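PDB 6ARQ: T-cell surface protein tactile, which promotes adhesion of natural killer cells to target cells by binding PVR and may support adhesive interactions of activated T cells late in the immune response. Local coordinates for residues Leu24-Thr28 against Gln109-Tyr113; Phe34-Gln38 against Ala50-Pro54; Met37-Val42 against Gly95-Leu101; Glu67-Thr71 against Trp82-Arg87. The protein carries 1 engineered substitution. All blocks are in the same frame, centred on the assembly; numbering follows the deposited sequence.

Contact 1: Leu24-Thr28 against Gln109-Tyr113; sequences LTCQT and QTKIY
Leu24, Cys26 and Thr28 meet Gln109, Lys111 and Tyr113 in a face-to-face contact between the two sheets of the sandwich, made by side chains rather than by strand pairing. The evidence is the spacing: the two short strand axes come no nearer than 8.8 Å, with their N-to-C directions 158° apart. At one end Leu24 CB lies over one face of the Tyr113 ring, toward its rim, and Leu24 CD2 comes to 3.7 Å from Tyr113 CG. The two side chains run alongside one another, head to tail. With CG anti to its carbonyl carbon (chi1 -74°), Tyr113 sends its ring across to the opposing strand, where OH donates to the backbone Thr25 O over 2.7 Å. That hydroxyl stands above the carbonyl plane, 46° out of it. This is the interior of a V-type immunoglobulin-like domain, the part of the receptor's extracellular region contained in this chain, and Cys26 supplies half of its intersheet disulfide, with Cys99. Cys26 SG sits in plane at the edge of the Tyr113 ring, 5.3 Å from the ring centroid, in a sulfur-aromatic contact; Lys111 CB approaches the same sulfur at 4.1 Å. At the other, partly exposed end, Thr28 OG1 donates to Gln109 OE1 (3.1 Å) in the carbonyl plane of the amide. The bend of Gln109 at chi2 turns its amide oxygen toward Thr28.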
loop_
_atom_site.group_PDB
_atom_site.type_symbol
_atom_site.label_atom_id
_atom_site.label_comp_id
_atom_site.label_asym_id
_atom_site.label_seq_id
_atom_site.Cartn_x
_atom_site.Cartn_y
_atom_site.Cartn_z
ATOM N N LEU A 24 -41.308 -24.069 -6.244
ATOM C CA LEU A 24 -39.976 -23.707 -6.730
ATOM C C LEU A 24 -39.101 -24.945 -6.606
ATOM O O LEU A 24 -38.840 -25.393 -5.490
ATOM C CB LEU A 24 -39.391 -22.501 -5.958
ATOM C CG LEU A 24 -40.250 -21.227 -5.869
ATOM C CD1 LEU A 24 -39.729 -20.299 -4.797
ATOM C CD2 LEU A 24 -40.320 -20.495 -7.204
ATOM N N THR A 25 -38.727 -25.551 -7.748
ATOM C CA THR A 25 -37.958 -26.794 -7.770
ATOM C C THR A 25 -36.560 -26.590 -8.353
ATOM O O THR A 25 -36.409 -26.042 -9.445
ATOM C CB THR A 25 -38.724 -27.881 -8.552
ATOM O OG1 THR A 25 -40.093 -27.888 -8.146
ATOM C CG2 THR A 25 -38.130 -29.277 -8.367
ATOM N N CYS A 26 -35.548 -27.069 -7.615
ATOM C CA CYS A 26 -34.142 -27.058 -8.005
ATOM C C CYS A 26 -33.751 -28.497 -8.366
ATOM O O CYS A 26 -33.496 -29.314 -7.477
ATOM C CB CYS A 26 -33.267 -26.482 -6.892
ATOM S SG CYS A 26 -33.524 -24.714 -6.579
ATOM N N GLN A 27 -33.788 -28.825 -9.669
ATOM C CA GLN A 27 -33.481 -30.163 -10.175
ATOM C C GLN A 27 -31.999 -30.279 -10.517
ATOM O O GLN A 27 -31.465 -29.442 -11.247
ATOM C CB GLN A 27 -34.352 -30.492 -11.399
ATOM C CG GLN A 27 -34.468 -31.989 -11.697
ATOM C CD GLN A 27 -35.552 -32.353 -12.693
ATOM O OE1 GLN A 27 -35.797 -33.535 -12.957
ATOM N NE2 GLN A 27 -36.237 -31.368 -13.268
ATOM N N THR A 28 -31.339 -31.317 -9.979
ATOM C CA THR A 28 -29.912 -31.576 -10.196
ATOM C C THR A 28 -29.624 -33.092 -10.174
ATOM O O THR A 28 -30.450 -33.877 -9.710
ATOM C CB THR A 28 -29.050 -30.796 -9.172
ATOM O OG1 THR A 28 -27.667 -30.944 -9.502
ATOM C CG2 THR A 28 -29.300 -31.213 -7.720
ATOM N N GLN A 109 -24.112 -25.558 -6.315
ATOM C CA GLN A 109 -25.063 -25.073 -7.315
ATOM C C GLN A 109 -25.985 -24.065 -6.643
ATOM O O GLN A 109 -26.388 -24.278 -5.498
ATOM C CB GLN A 109 -25.870 -26.227 -7.929
ATOM C CG GLN A 109 -25.267 -26.787 -9.205
ATOM C CD GLN A 109 -24.552 -28.085 -8.953
ATOM O OE1 GLN A 109 -25.156 -29.161 -8.944
ATOM N NE2 GLN A 109 -23.248 -28.012 -8.740
ATOM N N THR A 110 -26.303 -22.965 -7.335
ATOM C CA THR A 110 -27.151 -21.904 -6.791
ATOM C C THR A 110 -28.199 -21.489 -7.827
ATOM O O THR A 110 -27.875 -21.315 -9.002
ATOM C CB THR A 110 -26.267 -20.716 -6.337
ATOM O OG1 THR A 110 -25.334 -21.176 -5.356
ATOM C CG2 THR A 110 -27.068 -19.553 -5.756
ATOM N N LYS A 111 -29.456 -21.338 -7.379
ATOM C CA LYS A 111 -30.559 -20.875 -8.214
ATOM C C LYS A 111 -31.417 -19.902 -7.412
ATOM O O LYS A 111 -31.874 -20.233 -6.315
ATOM C CB LYS A 111 -31.389 -22.038 -8.773
ATOM C CG LYS A 111 -32.069 -21.689 -10.099
ATOM C CD LYS A 111 -32.951 -22.814 -10.625
ATOM C CE LYS A 111 -32.235 -23.765 -11.555
ATOM N NZ LYS A 111 -33.133 -24.853 -12.020
ATOM N N ILE A 112 -31.588 -18.682 -7.945
ATOM C CA ILE A 112 -32.363 -17.617 -7.309
ATOM C C ILE A 112 -33.670 -17.423 -8.081
ATOM O O ILE A 112 -33.653 -17.208 -9.294
ATOM C CB ILE A 112 -31.559 -16.286 -7.178
ATOM C CG1 ILE A 112 -30.135 -16.516 -6.618
ATOM C CG2 ILE A 112 -32.310 -15.261 -6.323
ATOM C CD1 ILE A 112 -29.020 -16.373 -7.641
ATOM N N TYR A 113 -34.794 -17.526 -7.364
ATOM C CA TYR A 113 -36.144 -17.353 -7.887
ATOM C C TYR A 113 -36.729 -16.053 -7.361
ATOM O O TYR A 113 -36.923 -15.917 -6.151
ATOM C CB TYR A 113 -37.042 -18.537 -7.481
ATOM C CG TYR A 113 -36.783 -19.828 -8.225
ATOM C CD1 TYR A 113 -37.367 -20.069 -9.465
ATOM C CD2 TYR A 113 -36.022 -20.844 -7.653
ATOM C CE1 TYR A 113 -37.162 -21.270 -10.142
ATOM C CE2 TYR A 113 -35.812 -22.052 -8.318
ATOM C CZ TYR A 113 -36.385 -22.260 -9.563
ATOM O OH TYR A 113 -36.190 -23.443 -10.232
#

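Contact 2: Phe34-Gln38 against Ala50-Pro54; sequences FVQMQ and AVYHP
Met37 and Tyr52 form the hydrogen-bonded antiparallel pair of a beta hairpin, strands 33-42 and 46-53. Tyr52 N donates to Met37 O over 2.8 Å, nearly straight (171° at the hydrogen), while Met37 N returns a bond of 3.0 Å to Tyr52 O. Their side chains lie side by side on one face, where Met37 CG comes to the edge of the tyrosine ring; beyond, Tyr52 stacks on Phe72. On the other face Gln38 CB packs 3.9 Å from Val51 CG2. Gln36 holds CG anti to its backbone N (chi1 -154°) and runs extended over Val51, bringing OE1 to 3.5 Å from Val51 CG1; its amide plane is turned 67° from the His53 ring. Val35 O lies over a face of that imidazole, 3.2 Å from His53 CD2, while His53 ND1 is bonded to Gln55 N. Pro54 CG rests 3.3 Å from Phe34 O. On the opposite edge of the strand, Val35 and Gln36 both face Val102 of strand 95-104, a classic beta bulge. A chain of another protein packs on Gln36 and Val51 and makes weak hydrogen bonds with Gln36, Gln38 and His53. A hairpin of this kind, with another protein packed on it, is the C-C′ unit of an immunoglobulin V domain.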
loop_
_atom_site.group_PDB
_atom_site.type_symbol
_atom_site.label_atom_id
_atom_site.label_comp_id
_atom_site.label_asym_id
_atom_site.label_seq_id
_atom_site.Cartn_x
_atom_site.Cartn_y
_atom_site.Cartn_z
ATOM N N PHE A 34 -25.131 -36.338 -2.866
ATOM C CA PHE A 34 -25.583 -35.020 -2.421
ATOM C C PHE A 34 -25.098 -34.797 -0.995
ATOM O O PHE A 34 -25.315 -35.650 -0.132
ATOM C CB PHE A 34 -27.116 -34.895 -2.507
ATOM C CG PHE A 34 -27.694 -35.105 -3.886
ATOM C CD1 PHE A 34 -27.604 -34.113 -4.856
ATOM C CD2 PHE A 34 -28.351 -36.287 -4.207
ATOM C CE1 PHE A 34 -28.136 -34.311 -6.133
ATOM C CE2 PHE A 34 -28.895 -36.478 -5.481
ATOM C CZ PHE A 34 -28.771 -35.495 -6.439
ATOM N N VAL A 35 -24.411 -33.675 -0.753
ATOM C CA VAL A 35 -23.853 -33.357 0.560
ATOM C C VAL A 35 -24.934 -32.708 1.443
ATOM O O VAL A 35 -25.220 -33.229 2.519
ATOM C CB VAL A 35 -22.571 -32.488 0.445
ATOM C CG1 VAL A 35 -22.066 -32.044 1.812
ATOM C CG2 VAL A 35 -21.474 -33.226 -0.314
ATOM N N GLN A 36 -25.522 -31.584 0.994
ATOM C CA GLN A 36 -26.550 -30.831 1.722
ATOM C C GLN A 36 -27.284 -29.875 0.780
ATOM O O GLN A 36 -26.752 -29.526 -0.275
ATOM C CB GLN A 36 -25.902 -30.033 2.874
ATOM C CG GLN A 36 -26.830 -29.738 4.042
ATOM C CD GLN A 36 -26.193 -28.800 5.029
ATOM O OE1 GLN A 36 -26.206 -27.579 4.857
ATOM N NE2 GLN A 36 -25.642 -29.351 6.096
ATOM N N MET A 37 -28.494 -29.444 1.164
ATOM C CA MET A 37 -29.287 -28.496 0.382
ATOM C C MET A 37 -30.152 -27.633 1.284
ATOM O O MET A 37 -30.625 -28.108 2.315
ATOM C CB MET A 37 -30.134 -29.176 -0.701
ATOM C CG MET A 37 -30.898 -30.389 -0.238
ATOM S SD MET A 37 -31.357 -31.393 -1.662
ATOM C CE MET A 37 -29.796 -32.242 -1.982
ATOM N N GLN A 38 -30.344 -26.357 0.903
ATOM C CA GLN A 38 -31.125 -25.413 1.701
ATOM C C GLN A 38 -31.966 -24.455 0.854
ATOM O O GLN A 38 -31.663 -24.227 -0.313
ATOM C CB GLN A 38 -30.207 -24.606 2.646
ATOM C CG GLN A 38 -29.166 -23.733 1.943
ATOM C CD GLN A 38 -28.160 -23.161 2.904
ATOM O OE1 GLN A 38 -27.388 -23.886 3.539
ATOM N NE2 GLN A 38 -28.114 -21.844 2.994
ATOM N N ALA A 50 -35.377 -23.805 5.247
ATOM C CA ALA A 50 -35.208 -25.236 5.513
ATOM C C ALA A 50 -33.875 -25.766 4.993
ATOM O O ALA A 50 -33.358 -25.261 4.000
ATOM C CB ALA A 50 -36.349 -26.021 4.885
ATOM N N VAL A 51 -33.325 -26.791 5.674
ATOM C CA VAL A 51 -32.069 -27.466 5.315
ATOM C C VAL A 51 -32.316 -28.982 5.308
ATOM O O VAL A 51 -32.976 -29.496 6.212
ATOM C CB VAL A 51 -30.876 -27.089 6.251
ATOM C CG1 VAL A 51 -29.577 -27.746 5.797
ATOM C CG2 VAL A 51 -30.684 -25.583 6.342
ATOM N N TYR A 52 -31.788 -29.687 4.295
ATOM C CA TYR A 52 -31.885 -31.139 4.194
ATOM C C TYR A 52 -30.505 -31.753 3.991
ATOM O O TYR A 52 -29.747 -31.329 3.116
ATOM C CB TYR A 52 -32.846 -31.588 3.076
ATOM C CG TYR A 52 -32.869 -33.089 2.866
ATOM C CD1 TYR A 52 -33.625 -33.918 3.689
ATOM C CD2 TYR A 52 -32.109 -33.685 1.863
ATOM C CE1 TYR A 52 -33.631 -35.301 3.515
ATOM C CE2 TYR A 52 -32.090 -35.068 1.692
ATOM C CZ TYR A 52 -32.864 -35.872 2.511
ATOM O OH TYR A 52 -32.857 -37.234 2.331
ATOM N N HIS A 53 -30.212 -32.784 4.786
ATOM C CA HIS A 53 -28.986 -33.566 4.729
ATOM C C HIS A 53 -29.366 -35.048 4.610
ATOM O O HIS A 53 -30.238 -35.492 5.359
ATOM C CB HIS A 53 -28.118 -33.302 5.966
ATOM C CG HIS A 53 -26.722 -33.820 5.843
ATOM N ND1 HIS A 53 -26.436 -35.168 5.974
ATOM C CD2 HIS A 53 -25.565 -33.146 5.649
ATOM C CE1 HIS A 53 -25.126 -35.274 5.830
ATOM N NE2 HIS A 53 -24.558 -34.085 5.633
ATOM N N PRO A 54 -28.746 -35.837 3.697
ATOM C CA PRO A 54 -29.141 -37.253 3.550
ATOM C C PRO A 54 -28.974 -38.106 4.813
ATOM O O PRO A 54 -29.713 -39.077 4.974
ATOM C CB PRO A 54 -28.222 -37.758 2.436
ATOM C CG PRO A 54 -27.883 -36.537 1.660
ATOM C CD PRO A 54 -27.720 -35.475 2.701
#

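Contact 3: Met37-Val42 against Gly95-Leu101; sequences MQWSKV and GRYECML
Trp39 and Cys99 form the dense heart of this antiparallel strand pair. Cys99 CB sits over the six-membered ring of Trp39, 3.5 Å from its centroid and only 6° off the normal, a CH-pi contact. Cys99 SG, placed between the backbone N and carbonyl carbon (chi1 87°), lies above the same face at greater distance and continues into the disulfide with Cys26. Two hydrogen-bonded pairs flank it, Ser40 with Glu98 and Gln38 with Met100, each bonded in both directions (Glu98 N to Ser40 O 2.8 Å, Met100 N to Gln38 O 3.1 Å). Leu101 CD2 fills in beside Met37 CB (3.8 Å). The Lys41 and Arg96 end is looser and more exposed. There Lys41 runs extended across a face of the Tyr97 ring, CG 4.0 Å from the centroid, and Val42 CG2 leans on Arg96 CB; the guanidinium of Arg96 is salt-bridged to Glu11. Tyr97 OH bonds to Val93 O, four residues back: a tyrosine corner. Together with the tryptophan against the disulfide, it marks the C and F strands of an immunoglobulin fold.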
loop_
_atom_site.group_PDB
_atom_site.type_symbol
_atom_site.label_atom_id
_atom_site.label_comp_id
_atom_site.label_asym_id
_atom_site.label_seq_id
_atom_site.Cartn_x
_atom_site.Cartn_y
_atom_site.Cartn_z
ATOM N N MET A 37 -28.494 -29.444 1.164
ATOM C CA MET A 37 -29.287 -28.496 0.382
ATOM C C MET A 37 -30.152 -27.633 1.284
ATOM O O MET A 37 -30.625 -28.108 2.315
ATOM C CB MET A 37 -30.134 -29.176 -0.701
ATOM C CG MET A 37 -30.898 -30.389 -0.238
ATOM S SD MET A 37 -31.357 -31.393 -1.662
ATOM C CE MET A 37 -29.796 -32.242 -1.982
ATOM N N GLN A 38 -30.344 -26.357 0.903
ATOM C CA GLN A 38 -31.125 -25.413 1.701
ATOM C C GLN A 38 -31.966 -24.455 0.854
ATOM O O GLN A 38 -31.663 -24.227 -0.313
ATOM C CB GLN A 38 -30.207 -24.606 2.646
ATOM C CG GLN A 38 -29.166 -23.733 1.943
ATOM C CD GLN A 38 -28.160 -23.161 2.904
ATOM O OE1 GLN A 38 -27.388 -23.886 3.539
ATOM N NE2 GLN A 38 -28.114 -21.844 2.994
ATOM N N TRP A 39 -33.026 -23.910 1.473
ATOM C CA TRP A 39 -33.934 -22.900 0.931
ATOM C C TRP A 39 -33.892 -21.689 1.849
ATOM O O TRP A 39 -33.895 -21.854 3.073
ATOM C CB TRP A 39 -35.376 -23.433 0.801
ATOM C CG TRP A 39 -35.692 -24.087 -0.512
ATOM C CD1 TRP A 39 -36.030 -25.392 -0.714
ATOM C CD2 TRP A 39 -35.749 -23.454 -1.800
ATOM N NE1 TRP A 39 -36.241 -25.626 -2.054
ATOM C CE2 TRP A 39 -36.071 -24.454 -2.744
ATOM C CE3 TRP A 39 -35.536 -22.140 -2.253
ATOM C CZ2 TRP A 39 -36.206 -24.179 -4.109
ATOM C CZ3 TRP A 39 -35.670 -21.869 -3.606
ATOM C CH2 TRP A 39 -36.003 -22.880 -4.517
ATOM N N SER A 40 -33.824 -20.479 1.275
ATOM C CA SER A 40 -33.779 -19.237 2.053
ATOM C C SER A 40 -34.343 -18.055 1.272
ATOM O O SER A 40 -34.265 -18.035 0.044
ATOM C CB SER A 40 -32.351 -18.925 2.496
ATOM O OG SER A 40 -31.454 -18.884 1.400
ATOM N N LYS A 41 -34.916 -17.075 1.991
ATOM C CA LYS A 41 -35.432 -15.844 1.395
ATOM C C LYS A 41 -34.375 -14.754 1.584
ATOM O O LYS A 41 -33.903 -14.547 2.706
ATOM C CB LYS A 41 -36.790 -15.439 2.000
ATOM C CG LYS A 41 -37.534 -14.398 1.167
ATOM C CD LYS A 41 -38.822 -13.937 1.826
ATOM C CE LYS A 41 -39.539 -12.909 0.985
ATOM N NZ LYS A 41 -40.766 -12.404 1.653
ATOM N N VAL A 42 -33.971 -14.099 0.484
ATOM C CA VAL A 42 -32.943 -13.057 0.533
ATOM C C VAL A 42 -33.555 -11.673 0.280
ATOM O O VAL A 42 -34.210 -11.444 -0.740
ATOM C CB VAL A 42 -31.717 -13.328 -0.387
ATOM C CG1 VAL A 42 -30.767 -14.328 0.258
ATOM C CG2 VAL A 42 -32.129 -13.798 -1.780
ATOM N N GLY A 95 -40.882 -11.947 -3.139
ATOM C CA GLY A 95 -39.465 -11.736 -2.866
ATOM C C GLY A 95 -38.545 -12.735 -3.538
ATOM O O GLY A 95 -39.002 -13.606 -4.285
ATOM N N ARG A 96 -37.234 -12.608 -3.267
ATOM C CA ARG A 96 -36.201 -13.482 -3.818
ATOM C C ARG A 96 -35.976 -14.696 -2.918
ATOM O O ARG A 96 -35.727 -14.541 -1.722
ATOM C CB ARG A 96 -34.886 -12.712 -4.011
ATOM C CG ARG A 96 -34.770 -11.989 -5.348
ATOM C CD ARG A 96 -33.739 -10.870 -5.308
ATOM N NE ARG A 96 -32.385 -11.356 -5.028
ATOM C CZ ARG A 96 -31.450 -11.564 -5.950
ATOM N NH1 ARG A 96 -31.705 -11.325 -7.232
ATOM N NH2 ARG A 96 -30.250 -12.005 -5.599
ATOM N N TYR A 97 -36.075 -15.900 -3.502
ATOM C CA TYR A 97 -35.874 -17.183 -2.831
ATOM C C TYR A 97 -34.700 -17.906 -3.473
ATOM O O TYR A 97 -34.728 -18.176 -4.675
ATOM C CB TYR A 97 -37.149 -18.045 -2.892
ATOM C CG TYR A 97 -38.297 -17.502 -2.073
ATOM C CD1 TYR A 97 -38.453 -17.853 -0.736
ATOM C CD2 TYR A 97 -39.246 -16.657 -2.641
ATOM C CE1 TYR A 97 -39.514 -17.361 0.023
ATOM C CE2 TYR A 97 -40.312 -16.158 -1.893
ATOM C CZ TYR A 97 -40.443 -16.515 -0.561
ATOM O OH TYR A 97 -41.486 -16.031 0.187
ATOM N N GLU A 98 -33.659 -18.197 -2.683
ATOM C CA GLU A 98 -32.454 -18.860 -3.170
ATOM C C GLU A 98 -32.339 -20.281 -2.639
ATOM O O GLU A 98 -32.616 -20.529 -1.463
ATOM C CB GLU A 98 -31.204 -18.052 -2.766
ATOM C CG GLU A 98 -29.925 -18.488 -3.465
ATOM C CD GLU A 98 -28.638 -18.164 -2.735
ATOM O OE1 GLU A 98 -27.929 -19.117 -2.337
ATOM O OE2 GLU A 98 -28.323 -16.962 -2.579
ATOM N N CYS A 99 -31.910 -21.210 -3.512
ATOM C CA CYS A 99 -31.637 -22.596 -3.149
ATOM C C CYS A 99 -30.150 -22.861 -3.361
ATOM O O CYS A 99 -29.557 -22.364 -4.323
ATOM C CB CYS A 99 -32.521 -23.591 -3.906
ATOM S SG CYS A 99 -31.887 -24.110 -5.524
ATOM N N MET A 100 -29.538 -23.577 -2.421
ATOM C CA MET A 100 -28.124 -23.917 -2.487
ATOM C C MET A 100 -27.983 -25.425 -2.419
ATOM O O MET A 100 -28.438 -26.044 -1.457
ATOM C CB MET A 100 -27.343 -23.225 -1.365
ATOM C CG MET A 100 -25.867 -23.136 -1.642
ATOM S SD MET A 100 -24.945 -22.359 -0.300
ATOM C CE MET A 100 -25.339 -20.623 -0.583
ATOM N N LEU A 101 -27.391 -26.017 -3.460
ATOM C CA LEU A 101 -27.199 -27.459 -3.546
ATOM C C LEU A 101 -25.715 -27.798 -3.489
ATOM O O LEU A 101 -24.956 -27.406 -4.377
ATOM C CB LEU A 101 -27.837 -28.018 -4.833
ATOM C CG LEU A 101 -29.354 -27.915 -4.950
ATOM C CD1 LEU A 101 -29.761 -27.642 -6.374
ATOM C CD2 LEU A 101 -30.032 -29.173 -4.450
#

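Contact 4: Glu67-Thr71 against Trp82-Arg87; sequences ESLVT and WTLHLR. With NAG (2-acetamido-2-deoxy-beta-D-glucopyranose), chain F.
The His85 ring receives Thr71 at its edge, OG1 and NE2 being 2.8 Å apart in a hydrogen bond that either could donate, and the Arg87 guanidinium takes Ser68 O at its own edge. Obliquely to the imidazole comes the acetamido oxygen of the glycan, NAG O7, 3.2 Å from His85 CE1. His85 reaches Thr71 with CG anti to its carbonyl carbon (chi1 -58°). Arg87 grips Ser68 end-on: NH1 (2.8 Å) and NH2 (3.0 Å) both donate to Ser68 O, which lies close to the guanidinium plane. Alongside these polar contacts the backbones pair as a hairpin of strands 70-73 and 79-86. His85 N donates to Leu69 O at 2.8 Å, and Thr71 and Thr83 exchange bonds, Thr83 N to Thr71 O being nearly straight at 169°. A water lies 2.7 Å from Thr83 OG1 and bonds weakly to Thr71 O. On the inner face Val70 CG1 meets Leu84 CD1 (3.8 Å), and Trp82 stacks on Trp39. Two donors sharing one carbonyl oxygen limit the turn of the guanidinium, while the imidazole, bonded to Thr71 through NE2 and only weakly to Asn23 OD1 through ND1, links the hairpin to the glycan-bearing strand.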
loop_
_atom_site.group_PDB
_atom_site.type_symbol
_atom_site.label_atom_id
_atom_site.label_comp_id
_atom_site.label_asym_id
_atom_site.label_seq_id
_atom_site.Cartn_x
_atom_site.Cartn_y
_atom_site.Cartn_z
ATOM N N GLU A 67 -44.346 -29.816 7.401
ATOM C CA GLU A 67 -44.517 -31.049 6.629
ATOM C C GLU A 67 -44.811 -30.760 5.148
ATOM O O GLU A 67 -44.271 -31.446 4.283
ATOM C CB GLU A 67 -45.654 -31.883 7.254
ATOM C CG GLU A 67 -45.842 -33.273 6.660
ATOM C CD GLU A 67 -46.058 -34.431 7.619
ATOM O OE1 GLU A 67 -46.140 -35.581 7.130
ATOM O OE2 GLU A 67 -46.136 -34.203 8.848
ATOM N N SER A 68 -45.642 -29.743 4.865
ATOM C CA SER A 68 -46.032 -29.372 3.502
ATOM C C SER A 68 -45.292 -28.103 2.992
ATOM O O SER A 68 -45.758 -27.456 2.054
ATOM C CB SER A 68 -47.546 -29.180 3.430
ATOM O OG SER A 68 -48.013 -28.270 4.412
ATOM N N LEU A 69 -44.121 -27.785 3.571
ATOM C CA LEU A 69 -43.329 -26.616 3.184
ATOM C C LEU A 69 -42.209 -26.988 2.201
ATOM O O LEU A 69 -41.980 -26.243 1.249
ATOM C CB LEU A 69 -42.746 -25.924 4.434
ATOM C CG LEU A 69 -42.059 -24.560 4.254
ATOM C CD1 LEU A 69 -43.068 -23.454 3.946
ATOM C CD2 LEU A 69 -41.283 -24.192 5.495
ATOM N N VAL A 70 -41.504 -28.114 2.437
ATOM C CA VAL A 70 -40.403 -28.581 1.578
ATOM C C VAL A 70 -40.527 -30.084 1.274
ATOM O O VAL A 70 -41.108 -30.832 2.065
ATOM C CB VAL A 70 -38.992 -28.251 2.136
ATOM C CG1 VAL A 70 -38.648 -26.777 1.948
ATOM C CG2 VAL A 70 -38.835 -28.679 3.597
ATOM N N THR A 71 -39.984 -30.510 0.115
ATOM C CA THR A 71 -39.979 -31.899 -0.363
ATOM C C THR A 71 -38.669 -32.187 -1.117
ATOM O O THR A 71 -38.173 -31.331 -1.853
ATOM C CB THR A 71 -41.213 -32.184 -1.264
ATOM O OG1 THR A 71 -42.404 -31.713 -0.632
ATOM C CG2 THR A 71 -41.383 -33.668 -1.601
ATOM N N TRP A 82 -35.286 -30.728 -5.359
ATOM C CA TRP A 82 -35.347 -29.940 -4.127
ATOM C C TRP A 82 -36.437 -28.879 -4.316
ATOM O O TRP A 82 -36.238 -27.904 -5.042
ATOM C CB TRP A 82 -33.953 -29.348 -3.817
ATOM C CG TRP A 82 -33.822 -28.509 -2.576
ATOM C CD1 TRP A 82 -33.209 -27.296 -2.483
ATOM C CD2 TRP A 82 -34.212 -28.865 -1.239
ATOM N NE1 TRP A 82 -33.214 -26.859 -1.180
ATOM C CE2 TRP A 82 -33.822 -27.802 -0.394
ATOM C CE3 TRP A 82 -34.872 -29.971 -0.672
ATOM C CZ2 TRP A 82 -34.086 -27.802 0.981
ATOM C CZ3 TRP A 82 -35.133 -29.968 0.690
ATOM C CH2 TRP A 82 -34.745 -28.892 1.500
ATOM N N THR A 83 -37.616 -29.117 -3.712
ATOM C CA THR A 83 -38.800 -28.274 -3.881
ATOM C C THR A 83 -39.217 -27.523 -2.612
ATOM O O THR A 83 -39.170 -28.078 -1.515
ATOM C CB THR A 83 -39.980 -29.144 -4.368
ATOM O OG1 THR A 83 -39.516 -30.094 -5.330
ATOM C CG2 THR A 83 -41.110 -28.327 -4.971
ATOM N N LEU A 84 -39.671 -26.266 -2.797
ATOM C CA LEU A 84 -40.229 -25.372 -1.779
ATOM C C LEU A 84 -41.675 -25.061 -2.186
ATOM O O LEU A 84 -41.905 -24.506 -3.264
ATOM C CB LEU A 84 -39.376 -24.093 -1.635
ATOM C CG LEU A 84 -39.906 -22.972 -0.731
ATOM C CD1 LEU A 84 -39.686 -23.285 0.744
ATOM C CD2 LEU A 84 -39.248 -21.654 -1.071
ATOM N N HIS A 85 -42.643 -25.457 -1.345
ATOM C CA HIS A 85 -44.068 -25.291 -1.628
ATOM C C HIS A 85 -44.645 -24.026 -1.007
ATOM O O HIS A 85 -44.461 -23.771 0.184
ATOM C CB HIS A 85 -44.861 -26.514 -1.154
ATOM C CG HIS A 85 -44.402 -27.792 -1.777
ATOM N ND1 HIS A 85 -44.778 -28.143 -3.059
ATOM C CD2 HIS A 85 -43.590 -28.752 -1.281
ATOM C CE1 HIS A 85 -44.196 -29.306 -3.297
ATOM N NE2 HIS A 85 -43.470 -29.711 -2.257
ATOM N N LEU A 86 -45.350 -23.240 -1.840
ATOM C CA LEU A 86 -46.025 -21.995 -1.463
ATOM C C LEU A 86 -47.464 -22.066 -1.958
ATOM O O LEU A 86 -47.684 -22.246 -3.158
ATOM C CB LEU A 86 -45.289 -20.766 -2.035
ATOM C CG LEU A 86 -43.832 -20.560 -1.592
ATOM C CD1 LEU A 86 -43.067 -19.740 -2.601
ATOM C CD2 LEU A 86 -43.746 -19.932 -0.207
ATOM N N ARG A 87 -48.439 -21.992 -1.033
ATOM C CA ARG A 87 -49.870 -22.107 -1.348
ATOM C C ARG A 87 -50.663 -20.895 -0.858
ATOM O O ARG A 87 -50.352 -20.356 0.205
ATOM C CB ARG A 87 -50.453 -23.390 -0.728
ATOM C CG ARG A 87 -49.817 -24.673 -1.248
ATOM C CD ARG A 87 -50.352 -25.903 -0.547
ATOM N NE ARG A 87 -49.443 -27.040 -0.697
ATOM C CZ ARG A 87 -48.465 -27.333 0.154
ATOM N NH1 ARG A 87 -48.263 -26.579 1.228
ATOM N NH2 ARG A 87 -47.683 -28.381 -0.061
HETATM C C1 NAG F . -46.996 -28.494 -7.483
HETATM C C2 NAG F . -47.375 -29.445 -6.346
HETATM C C3 NAG F . -48.813 -29.909 -6.596
HETATM C C4 NAG F . -49.762 -28.722 -6.769
HETATM C C5 NAG F . -49.274 -27.806 -7.892
HETATM C C6 NAG F . -50.077 -26.532 -8.024
HETATM C C7 NAG F . -46.166 -31.327 -5.278
HETATM C C8 NAG F . -45.148 -32.409 -5.490
HETATM N N2 NAG F . -46.458 -30.576 -6.357
HETATM O O3 NAG F . -49.252 -30.723 -5.515
HETATM O O4 NAG F . -51.069 -29.197 -7.076
HETATM O O5 NAG F . -47.917 -27.407 -7.630
HETATM O O6 NAG F . -49.531 -25.672 -9.015
HETATM O O7 NAG F . -46.701 -31.143 -4.187
HETATM O O HOH W 1 -39.820 -32.683 -4.582
#

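How the contacts relate
From the N terminus, 24-28 opens the widest loop, which contact 1 closes only at 109-113, in the last strand, 107-117; the other three contacts all fall within it. Contacts 2 and 3 start from the same strand, 33-42, and share Met37 and Gln38: contact 2 closes early, as a hairpin at 50-54, whereas contact 3 waits until 95-101. Contact 4, a second hairpin, follows contact 2 in series and sits within the span of contact 3. Contacts 2 and 3 build the larger sheet and contact 4 the smaller. Contact 1 spans both, and the disulfide joins it to contact 3 (Cys26 SG to Cys99 SG, 2.0 Å). Trp82 NE1 bonds Gln38 O, linking contact 4 to contacts 2 and 3.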